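Translocator protein bipD (Burkholderia pseudomallei, PDB 3NFT) is a secreted virulence factor of the type III secretion system, required for epithelial-cell invasion and survival in host cells, and probably regulates effector secretion. Local coordinates at residues D31-A36 against N278-V283; R98-L103 against Q132-I137. One frame throughout, in Å; residues are numbered along the deposited sequence.

Both interactions lie on the same side of the chain's centre, about 12 Å apart between centres, and the 98-103/132-137 pair is nested in sequence within the loop closed by 31-36 and 278-283. Interaction 1 is largely buried and without hydrogen bonds, with one leucine of the short N-terminal helix set on helix 244-295. Interaction 2 is a surface contact in which a single ion pair joins helices 76-103 and 121-160. No helix is common to the two, yet they touch: F279 CE1 packs on I137 CD1 at 3.6 Å, and A36 O probably accepts a hydrogen bond from R98 NH2. Each contact also has residues close to the second subunit.

Interaction 1 (D31-A36 against N278-V283); sequences DDLRAA and NFDNLV
L33 anchors a small, mostly buried van der Waals contact, apolar at V283 and against an aspartate side chain at D280, where the short N-terminal helix 30-35 rests on the long C-terminal helix 244-295, with no hydrogen bond between the two segments. The backbones come nearest at L33 and D280, whose CA atoms are 7.6 Å apart. The two methyl groups of the leucine divide the work. CD1 lies against the side chain of D280, 3.5 Å from its CG and 3.6 Å from its CB, so that it meets the root of the carboxylate as well as the group itself. CD2 meets V283, coming within 3.6 Å of CG1 and 3.9 Å of CB. At V283, CG1 stands anti to the backbone N (chi1 169°), which turns this methyl rather than CG2 to the leucine. The D280 carboxylate also brings OD2 to the edge of the F279 ring, in the ring plane.

L95 of helix 76-103 touches both L33 and V283, making the leucine part of a three-helix junction, while R40 packs on D280. A short N-terminal helix thus packs through one leucine against D280 and V283, three residues apart on a long bundle helix; that helix belongs to the predicted coiled coil, consistent with the chaperone role of the N-terminal domain.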
# COMPACT_ATOMS: atom_id res chain seq x y z
N ASP A 31 24.61 -6.74 4.09
CA ASP A 31 25.16 -8.09 4.07
C ASP A 31 24.02 -9.11 3.96
O ASP A 31 24.13 -10.08 3.22
CB ASP A 31 26.02 -8.36 5.33
CG ASP A 31 26.93 -9.57 5.18
OD1 ASP A 31 26.95 -10.41 6.10
OD2 ASP A 31 27.63 -9.69 4.15
N ASP A 32 22.92 -8.86 4.67
CA ASP A 32 21.74 -9.72 4.58
C ASP A 32 21.21 -9.74 3.15
O ASP A 32 20.81 -10.78 2.66
CB ASP A 32 20.59 -9.24 5.48
CG ASP A 32 20.86 -9.43 6.96
OD1 ASP A 32 21.78 -10.18 7.33
OD2 ASP A 32 20.09 -8.84 7.75
N LEU A 33 21.16 -8.58 2.49
CA LEU A 33 20.67 -8.54 1.12
C LEU A 33 21.54 -9.39 0.20
O LEU A 33 21.03 -10.18 -0.60
CB LEU A 33 20.58 -7.09 0.60
CG LEU A 33 19.38 -6.29 1.12
CD1 LEU A 33 19.51 -4.77 0.88
CD2 LEU A 33 18.12 -6.80 0.44
N ARG A 34 22.86 -9.27 0.34
CA ARG A 34 23.76 -10.05 -0.49
C ARG A 34 23.59 -11.54 -0.20
O ARG A 34 23.63 -12.36 -1.12
CB ARG A 34 25.22 -9.59 -0.31
CG ARG A 34 25.47 -8.14 -0.73
CD ARG A 34 26.96 -7.84 -0.80
NE ARG A 34 27.53 -7.62 0.54
CZ ARG A 34 27.59 -6.46 1.18
NH1 ARG A 34 27.12 -5.34 0.64
NH2 ARG A 34 28.14 -6.41 2.39
N ALA A 35 23.36 -11.89 1.06
CA ALA A 35 23.10 -13.29 1.43
C ALA A 35 21.76 -13.82 0.93
O ALA A 35 21.56 -15.04 0.83
CB ALA A 35 23.19 -13.47 2.95
N ALA A 36 20.84 -12.91 0.61
CA ALA A 36 19.58 -13.26 -0.04
C ALA A 36 19.70 -13.23 -1.57
O ALA A 36 18.70 -13.43 -2.28
CB ALA A 36 18.48 -12.32 0.42
N ASN A 278 16.37 2.39 -3.71
CA ASN A 278 14.96 2.29 -3.31
C ASN A 278 14.51 0.84 -3.07
O ASN A 278 13.76 0.56 -2.14
CB ASN A 278 14.04 2.95 -4.35
CG ASN A 278 14.02 4.47 -4.24
OD1 ASN A 278 14.51 5.05 -3.25
ND2 ASN A 278 13.39 5.14 -5.22
N PHE A 279 14.99 -0.09 -3.90
CA PHE A 279 14.65 -1.49 -3.70
C PHE A 279 15.21 -2.00 -2.36
O PHE A 279 14.50 -2.62 -1.58
CB PHE A 279 15.17 -2.39 -4.82
CG PHE A 279 14.94 -3.84 -4.54
CD1 PHE A 279 13.74 -4.46 -4.91
CD2 PHE A 279 15.89 -4.59 -3.87
CE1 PHE A 279 13.51 -5.79 -4.63
CE2 PHE A 279 15.64 -5.95 -3.60
CZ PHE A 279 14.45 -6.53 -3.96
N ASP A 280 16.48 -1.72 -2.12
CA ASP A 280 17.10 -2.13 -0.87
C ASP A 280 16.32 -1.57 0.34
O ASP A 280 16.08 -2.29 1.32
CB ASP A 280 18.55 -1.70 -0.84
CG ASP A 280 19.42 -2.50 -1.80
OD1 ASP A 280 20.64 -2.21 -1.87
OD2 ASP A 280 18.92 -3.45 -2.45
N ASN A 281 15.94 -0.30 0.26
CA ASN A 281 15.14 0.31 1.32
C ASN A 281 13.77 -0.33 1.47
O ASN A 281 13.30 -0.55 2.58
CB ASN A 281 14.94 1.80 1.06
CG ASN A 281 16.20 2.60 1.29
OD1 ASN A 281 17.15 2.14 1.92
ND2 ASN A 281 16.20 3.83 0.78
N LEU A 282 13.14 -0.66 0.35
CA LEU A 282 11.87 -1.39 0.36
C LEU A 282 11.98 -2.73 1.10
O LEU A 282 11.14 -3.05 1.94
CB LEU A 282 11.34 -1.61 -1.06
CG LEU A 282 10.09 -2.48 -1.27
CD1 LEU A 282 8.85 -1.88 -0.56
CD2 LEU A 282 9.81 -2.69 -2.78
N VAL A 283 13.02 -3.47 0.80
CA VAL A 283 13.23 -4.75 1.47
C VAL A 283 13.45 -4.54 2.96
O VAL A 283 12.92 -5.29 3.78
CB VAL A 283 14.42 -5.52 0.87
CG1 VAL A 283 14.78 -6.73 1.78
CG2 VAL A 283 14.08 -5.94 -0.52

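Interaction 2 (R98-L103 against Q132-I137); sequences RLETEL and QGKSDI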
# COMPACT_ATOMS: atom_id res chain seq x y z
N ARG A 98 9.53 -13.99 -1.98
CA ARG A 98 9.72 -14.66 -0.67
C ARG A 98 9.12 -13.85 0.46
O ARG A 98 8.50 -14.41 1.36
CB ARG A 98 11.20 -14.94 -0.40
CG ARG A 98 11.79 -15.88 -1.42
CD ARG A 98 13.08 -16.55 -0.96
NE ARG A 98 14.19 -15.63 -0.74
CZ ARG A 98 14.99 -15.12 -1.69
NH1 ARG A 98 14.80 -15.40 -2.98
NH2 ARG A 98 15.97 -14.32 -1.35
N LEU A 99 9.31 -12.53 0.42
CA LEU A 99 8.73 -11.63 1.43
C LEU A 99 7.20 -11.66 1.39
O LEU A 99 6.55 -11.69 2.43
CB LEU A 99 9.27 -10.21 1.25
CG LEU A 99 10.76 -10.04 1.57
CD1 LEU A 99 11.32 -8.74 1.00
CD2 LEU A 99 11.00 -10.10 3.10
N GLU A 100 6.65 -11.69 0.18
CA GLU A 100 5.20 -11.75 -0.00
C GLU A 100 4.65 -13.04 0.60
O GLU A 100 3.62 -13.05 1.28
CB GLU A 100 4.87 -11.64 -1.48
CG GLU A 100 3.39 -11.76 -1.79
CD GLU A 100 3.06 -11.51 -3.25
OE1 GLU A 100 3.98 -11.18 -4.05
OE2 GLU A 100 1.88 -11.68 -3.61
N THR A 101 5.35 -14.14 0.35
CA THR A 101 4.96 -15.43 0.92
C THR A 101 4.99 -15.39 2.45
O THR A 101 4.08 -15.91 3.10
CB THR A 101 5.84 -16.56 0.36
OG1 THR A 101 5.68 -16.60 -1.06
CG2 THR A 101 5.44 -17.91 0.95
N GLU A 102 6.03 -14.77 3.02
CA GLU A 102 6.12 -14.53 4.46
C GLU A 102 4.90 -13.76 5.01
O GLU A 102 4.44 -14.05 6.12
CB GLU A 102 7.39 -13.73 4.80
CG GLU A 102 8.59 -14.54 5.22
CD GLU A 102 8.98 -14.29 6.67
OE1 GLU A 102 10.10 -13.80 6.90
OE2 GLU A 102 8.17 -14.58 7.58
N LEU A 103 4.40 -12.80 4.23
CA LEU A 103 3.26 -11.95 4.61
C LEU A 103 1.88 -12.59 4.45
O LEU A 103 0.91 -12.13 5.05
CB LEU A 103 3.28 -10.64 3.81
CG LEU A 103 4.19 -9.53 4.32
CD1 LEU A 103 4.50 -8.53 3.20
CD2 LEU A 103 3.56 -8.84 5.54
N GLN A 132 3.89 -2.94 -6.58
CA GLN A 132 4.50 -1.74 -7.17
C GLN A 132 6.02 -1.93 -7.31
O GLN A 132 6.61 -1.57 -8.34
CB GLN A 132 4.21 -0.50 -6.33
CG GLN A 132 4.91 0.79 -6.79
CD GLN A 132 4.43 1.28 -8.15
OE1 GLN A 132 3.27 1.09 -8.51
NE2 GLN A 132 5.33 1.90 -8.92
N GLY A 133 6.63 -2.53 -6.29
CA GLY A 133 8.07 -2.84 -6.33
C GLY A 133 8.44 -3.72 -7.50
O GLY A 133 9.40 -3.45 -8.21
N LYS A 134 7.66 -4.79 -7.69
CA LYS A 134 7.85 -5.69 -8.82
C LYS A 134 7.74 -4.96 -10.17
O LYS A 134 8.55 -5.18 -11.07
CB LYS A 134 6.84 -6.84 -8.77
CG LYS A 134 7.04 -7.85 -7.66
CD LYS A 134 5.94 -8.91 -7.79
CE LYS A 134 5.83 -9.81 -6.59
NZ LYS A 134 4.70 -10.77 -6.79
N SER A 135 6.74 -4.09 -10.30
CA SER A 135 6.57 -3.27 -11.52
C SER A 135 7.79 -2.39 -11.79
O SER A 135 8.30 -2.35 -12.91
CB SER A 135 5.30 -2.40 -11.43
OG SER A 135 5.15 -1.57 -12.58
N ASP A 136 8.27 -1.71 -10.77
CA ASP A 136 9.42 -0.82 -10.93
C ASP A 136 10.68 -1.59 -11.30
O ASP A 136 11.46 -1.15 -12.14
CB ASP A 136 9.67 0.01 -9.67
CG ASP A 136 8.67 1.13 -9.50
OD1 ASP A 136 8.04 1.54 -10.49
OD2 ASP A 136 8.52 1.61 -8.37
N ILE A 137 10.89 -2.75 -10.68
CA ILE A 137 12.01 -3.60 -11.07
C ILE A 137 11.99 -3.96 -12.52
O ILE A 137 13.01 -3.86 -13.22
CB ILE A 137 12.02 -4.95 -10.28
CG1 ILE A 137 12.41 -4.71 -8.84
CG2 ILE A 137 12.93 -6.00 -10.97
CD1 ILE A 137 11.96 -5.89 -7.93
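E100 and K134 provide all the surface buried between segments 98-103 and 132-137, and they do so through one charged contact at the ends of two long side chains. The ammonium NZ of K134 donates a hydrogen bond of 2.9 Å to E100 OE1, within a salt bridge. OE1 receives it through its syn lone pair, on the side of the other carboxylate oxygen. The lysine CE follows close behind, 3.4 Å from OE1, whereas E100 CD stays 4.0 Å from NZ.

Reach is what makes the pairing possible, because the CA atoms of the two residues are 11.0 Å apart. E100 holds CG anti to the backbone N (chi1 177°) and runs on extended to its carboxylate. K134 starts with CG beside its own backbone N, then is stretched through every later torsion, and the two side chains cross at about a right angle.

This is an interhelical salt bridge on the surface of a helical bundle, linking helix 76-103 to helix 121-160, the latter carrying one of the two predicted coiled-coil regions. Mainly apolar side chains pack nearby: L103 on L123, L126 and I130, and I137 on A89 and L96 and on the polar Q92. V127 touches E100 and R93 touches K134, so neighbours from the opposite helix flank both members of the ion pair.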